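PDB 6IQ1: adenosine 5'-monophosphoramidase HNT1 from Candida albicans, which probably hydrolyses adenosine 5'-monophosphoramidate substrates, releasing AMP, as a homodimeric member of the histidine triad (HINT) family. Local coordinates for residues A40-I45 and K69-V74. Sequence-based numbering, arbitrary orientation.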
ATOM      1  N   ALA D  40       3.963  -6.315 -15.422  1.00 36.69           N
ATOM      2  CA  ALA D  40       3.087  -5.144 -15.517  1.00 31.81           C
ATOM      3  C   ALA D  40       3.106  -4.341 -14.225  1.00 31.27           C
ATOM      4  O   ALA D  40       2.066  -4.044 -13.642  1.00 30.97           O
ATOM      5  CB  ALA D  40       1.668  -5.566 -15.872  1.00 33.28           C
ATOM      6  N   HIS D  41       4.308  -4.041 -13.748  1.00 29.72           N
ATOM      7  CA  HIS D  41       4.541  -3.122 -12.639  1.00 32.69           C
ATOM      8  C   HIS D  41       3.938  -1.752 -12.966  1.00 32.92           C
ATOM      9  O   HIS D  41       4.404  -1.062 -13.880  1.00 32.94           O
ATOM     10  CB  HIS D  41       6.050  -3.046 -12.389  1.00 32.21           C
ATOM     11  CG  HIS D  41       6.460  -2.259 -11.183  1.00 29.93           C
ATOM     12  ND1 HIS D  41       7.758  -2.266 -10.711  1.00 32.70           N
ATOM     13  CD2 HIS D  41       5.773  -1.430 -10.369  1.00 29.82           C
ATOM     14  CE1 HIS D  41       7.852  -1.476  -9.659  1.00 28.15           C
ATOM     15  NE2 HIS D  41       6.658  -0.959  -9.428  1.00 30.54           N
ATOM     16  N   VAL D  42       2.894  -1.357 -12.244  1.00 31.85           N
ATOM     17  CA  VAL D  42       2.182  -0.113 -12.504  1.00 31.29           C
ATOM     18  C   VAL D  42       2.440   0.834 -11.349  1.00 30.33           C
ATOM     19  O   VAL D  42       2.626   0.397 -10.211  1.00 32.42           O
ATOM     20  CB  VAL D  42       0.672  -0.369 -12.690  1.00 30.70           C
ATOM     21  CG1 VAL D  42      -0.113   0.946 -12.851  1.00 27.56           C
ATOM     22  CG2 VAL D  42       0.449  -1.284 -13.881  1.00 31.07           C
ATOM     23  N   LEU D  43       2.501   2.133 -11.652  1.00 31.31           N
ATOM     24  CA  LEU D  43       2.531   3.183 -10.642  1.00 30.31           C
ATOM     25  C   LEU D  43       1.189   3.893 -10.637  1.00 30.12           C
ATOM     26  O   LEU D  43       0.561   4.046 -11.683  1.00 27.92           O
ATOM     27  CB  LEU D  43       3.633   4.212 -10.897  1.00 29.56           C
ATOM     28  CG  LEU D  43       5.042   3.656 -11.027  1.00 35.61           C
ATOM     29  CD1 LEU D  43       5.950   4.725 -11.572  1.00 31.93           C
ATOM     30  CD2 LEU D  43       5.548   3.117  -9.686  1.00 31.22           C
ATOM     31  N   ILE D  44       0.760   4.321  -9.450  1.00 27.69           N
ATOM     32  CA  ILE D  44      -0.521   4.992  -9.264  1.00 28.51           C
ATOM     33  C   ILE D  44      -0.272   6.190  -8.365  1.00 26.88           C
ATOM     34  O   ILE D  44       0.186   6.028  -7.229  1.00 29.44           O
ATOM     35  CB  ILE D  44      -1.585   4.078  -8.634  1.00 28.53           C
ATOM     36  CG1 ILE D  44      -1.761   2.789  -9.444  1.00 24.89           C
ATOM     37  CG2 ILE D  44      -2.890   4.833  -8.478  1.00 29.76           C
ATOM     38  CD1 ILE D  44      -0.938   1.622  -8.926  1.00 27.31           C
ATOM     39  N   ILE D  45      -0.549   7.389  -8.869  1.00 28.40           N
ATOM     40  CA  ILE D  45      -0.177   8.604  -8.146  1.00 27.91           C
ATOM     41  C   ILE D  45      -1.357   9.565  -8.017  1.00 30.11           C
ATOM     42  O   ILE D  45      -2.178   9.705  -8.940  1.00 29.40           O
ATOM     43  CB  ILE D  45       1.028   9.294  -8.815  1.00 32.27           C
ATOM     44  CG1 ILE D  45       0.631   9.959 -10.133  1.00 27.03           C
ATOM     45  CG2 ILE D  45       2.185   8.293  -9.043  1.00 28.28           C
ATOM     46  CD1 ILE D  45       1.813  10.597 -10.843  1.00 32.04           C
ATOM     47  N   LYS D  69      -7.717  -1.138  -7.646  1.00 29.37           N
ATOM     48  CA  LYS D  69      -8.622  -2.263  -7.843  1.00 30.51           C
ATOM     49  C   LYS D  69      -9.001  -2.408  -9.309  1.00 30.84           C
ATOM     50  O   LYS D  69      -8.971  -3.513  -9.863  1.00 32.97           O
ATOM     51  CB  LYS D  69      -9.874  -2.090  -6.992  1.00 26.96           C
ATOM     52  CG  LYS D  69     -10.920  -3.119  -7.290  1.00 26.40           C
ATOM     53  CD  LYS D  69     -12.027  -3.024  -6.279  1.00 31.00           C
ATOM     54  CE  LYS D  69     -13.217  -3.829  -6.698  1.00 29.84           C
ATOM     55  NZ  LYS D  69     -14.354  -3.261  -5.968  1.00 34.13           N
ATOM     56  N   LYS D  70      -9.359  -1.297  -9.955  1.00 28.12           N
ATOM     57  CA  LYS D  70      -9.678  -1.355 -11.376  1.00 29.45           C
ATOM     58  C   LYS D  70      -8.476  -1.844 -12.196  1.00 34.58           C
ATOM     59  O   LYS D  70      -8.642  -2.605 -13.161  1.00 32.20           O
ATOM     60  CB  LYS D  70     -10.173   0.016 -11.855  1.00 30.91           C
ATOM     61  CG  LYS D  70     -11.000  -0.060 -13.134  1.00 31.74           C
ATOM     62  CD  LYS D  70     -11.422   1.304 -13.588  1.00 34.20           C
ATOM     63  CE  LYS D  70     -12.018   1.286 -14.998  1.00 35.73           C
ATOM     64  NZ  LYS D  70     -12.412   2.655 -15.419  1.00 39.30           N
ATOM     65  N   LEU D  71      -7.251  -1.454 -11.802  1.00 30.49           N
ATOM     66  CA  LEU D  71      -6.068  -1.916 -12.527  1.00 31.68           C
ATOM     67  C   LEU D  71      -5.860  -3.424 -12.392  1.00 32.93           C
ATOM     68  O   LEU D  71      -5.366  -4.062 -13.332  1.00 34.72           O
ATOM     69  CB  LEU D  71      -4.817  -1.163 -12.060  1.00 27.58           C
ATOM     70  CG  LEU D  71      -4.697   0.285 -12.526  1.00 32.89           C
ATOM     71  CD1 LEU D  71      -3.734   1.040 -11.622  1.00 27.35           C
ATOM     72  CD2 LEU D  71      -4.275   0.356 -13.997  1.00 26.46           C
ATOM     73  N   THR D  72      -6.212  -4.019 -11.243  1.00 30.14           N
ATOM     74  CA  THR D  72      -6.131  -5.477 -11.140  1.00 31.11           C
ATOM     75  C   THR D  72      -7.091  -6.158 -12.118  1.00 30.37           C
ATOM     76  O   THR D  72      -6.859  -7.300 -12.517  1.00 31.66           O
ATOM     77  CB  THR D  72      -6.400  -5.971  -9.700  1.00 31.93           C
ATOM     78  OG1 THR D  72      -7.743  -5.667  -9.295  1.00 30.70           O
ATOM     79  CG2 THR D  72      -5.419  -5.368  -8.703  1.00 27.19           C
ATOM     80  N   LYS D  73      -8.161  -5.475 -12.534  1.00 32.16           N
ATOM     81  CA  LYS D  73      -8.992  -6.027 -13.603  1.00 34.12           C
ATOM     82  C   LYS D  73      -8.309  -5.907 -14.962  1.00 38.36           C
ATOM     83  O   LYS D  73      -8.348  -6.850 -15.761  1.00 40.54           O
ATOM     84  CB  LYS D  73     -10.357  -5.345 -13.640  1.00 35.21           C
ATOM     85  CG  LYS D  73     -11.270  -5.690 -12.469  1.00 34.83           C
ATOM     86  CD  LYS D  73     -12.564  -4.901 -12.563  1.00 40.72           C
ATOM     87  CE  LYS D  73     -13.185  -4.696 -11.191  1.00 45.69           C
ATOM     88  NZ  LYS D  73     -14.621  -4.348 -11.293  1.00 54.68           N
ATOM     89  N   VAL D  74      -7.679  -4.757 -15.242  1.00 35.83           N
ATOM     90  CA  VAL D  74      -6.927  -4.592 -16.482  1.00 33.87           C
ATOM     91  C   VAL D  74      -5.830  -5.637 -16.589  1.00 37.98           C
ATOM     92  O   VAL D  74      -5.600  -6.204 -17.663  1.00 39.45           O
ATOM     93  CB  VAL D  74      -6.340  -3.175 -16.579  1.00 36.85           C
ATOM     94  CG1 VAL D  74      -5.659  -3.013 -17.922  1.00 33.65           C
ATOM     95  CG2 VAL D  74      -7.425  -2.107 -16.372  1.00 33.02           C
TER
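L71, on the last turns of helix 58-74, reaches down to V42 and I44 on strand 42-46, and one methyl group makes the closest contacts. Its CB already points at the strand but touches neither side chain, L71 CB lying 5.2 Å from V42 CG1. At CG, set opposite the carbonyl carbon by a chi1 of -73°, the gap has narrowed, with L71 CG 4.6 Å from V42 CG1. The branches finish the approach: L71 CD1 comes within 3.4 Å of I44 CG1, a tight fit, and lies 3.9 Å from I44 CD1, the two side chains meeting end to end. The same CD1 is 3.8 Å from V42 CG1, whose side chain runs obliquely to the leucine, while L71 CD2 passes V42 CG1 more loosely, at 4.4 Å. V42 offers CG1 because that branch stands anti to the backbone N (chi1 175°).

Leucine suits the helix, since its branching beyond CB lets one side chain span the gap between layers and touch two strand residues; valine and isoleucine, branched at CB, suit the extended strand and give it a compact apolar face. Alternation turns L43 to the other face, where it touches H108. L22, I23 and L109 also pack on L71, extending the buried layer. On the helix, K69 and K70 form salt bridges with D58 and D148 of the second subunit. The strand also pairs with strand 107-112, I44 bonding through its backbone to F107, within the predicted histidine triad motif. A helix packed by apolar side chains on an antiparallel sheet in this way is characteristic of the alpha/beta HIT fold.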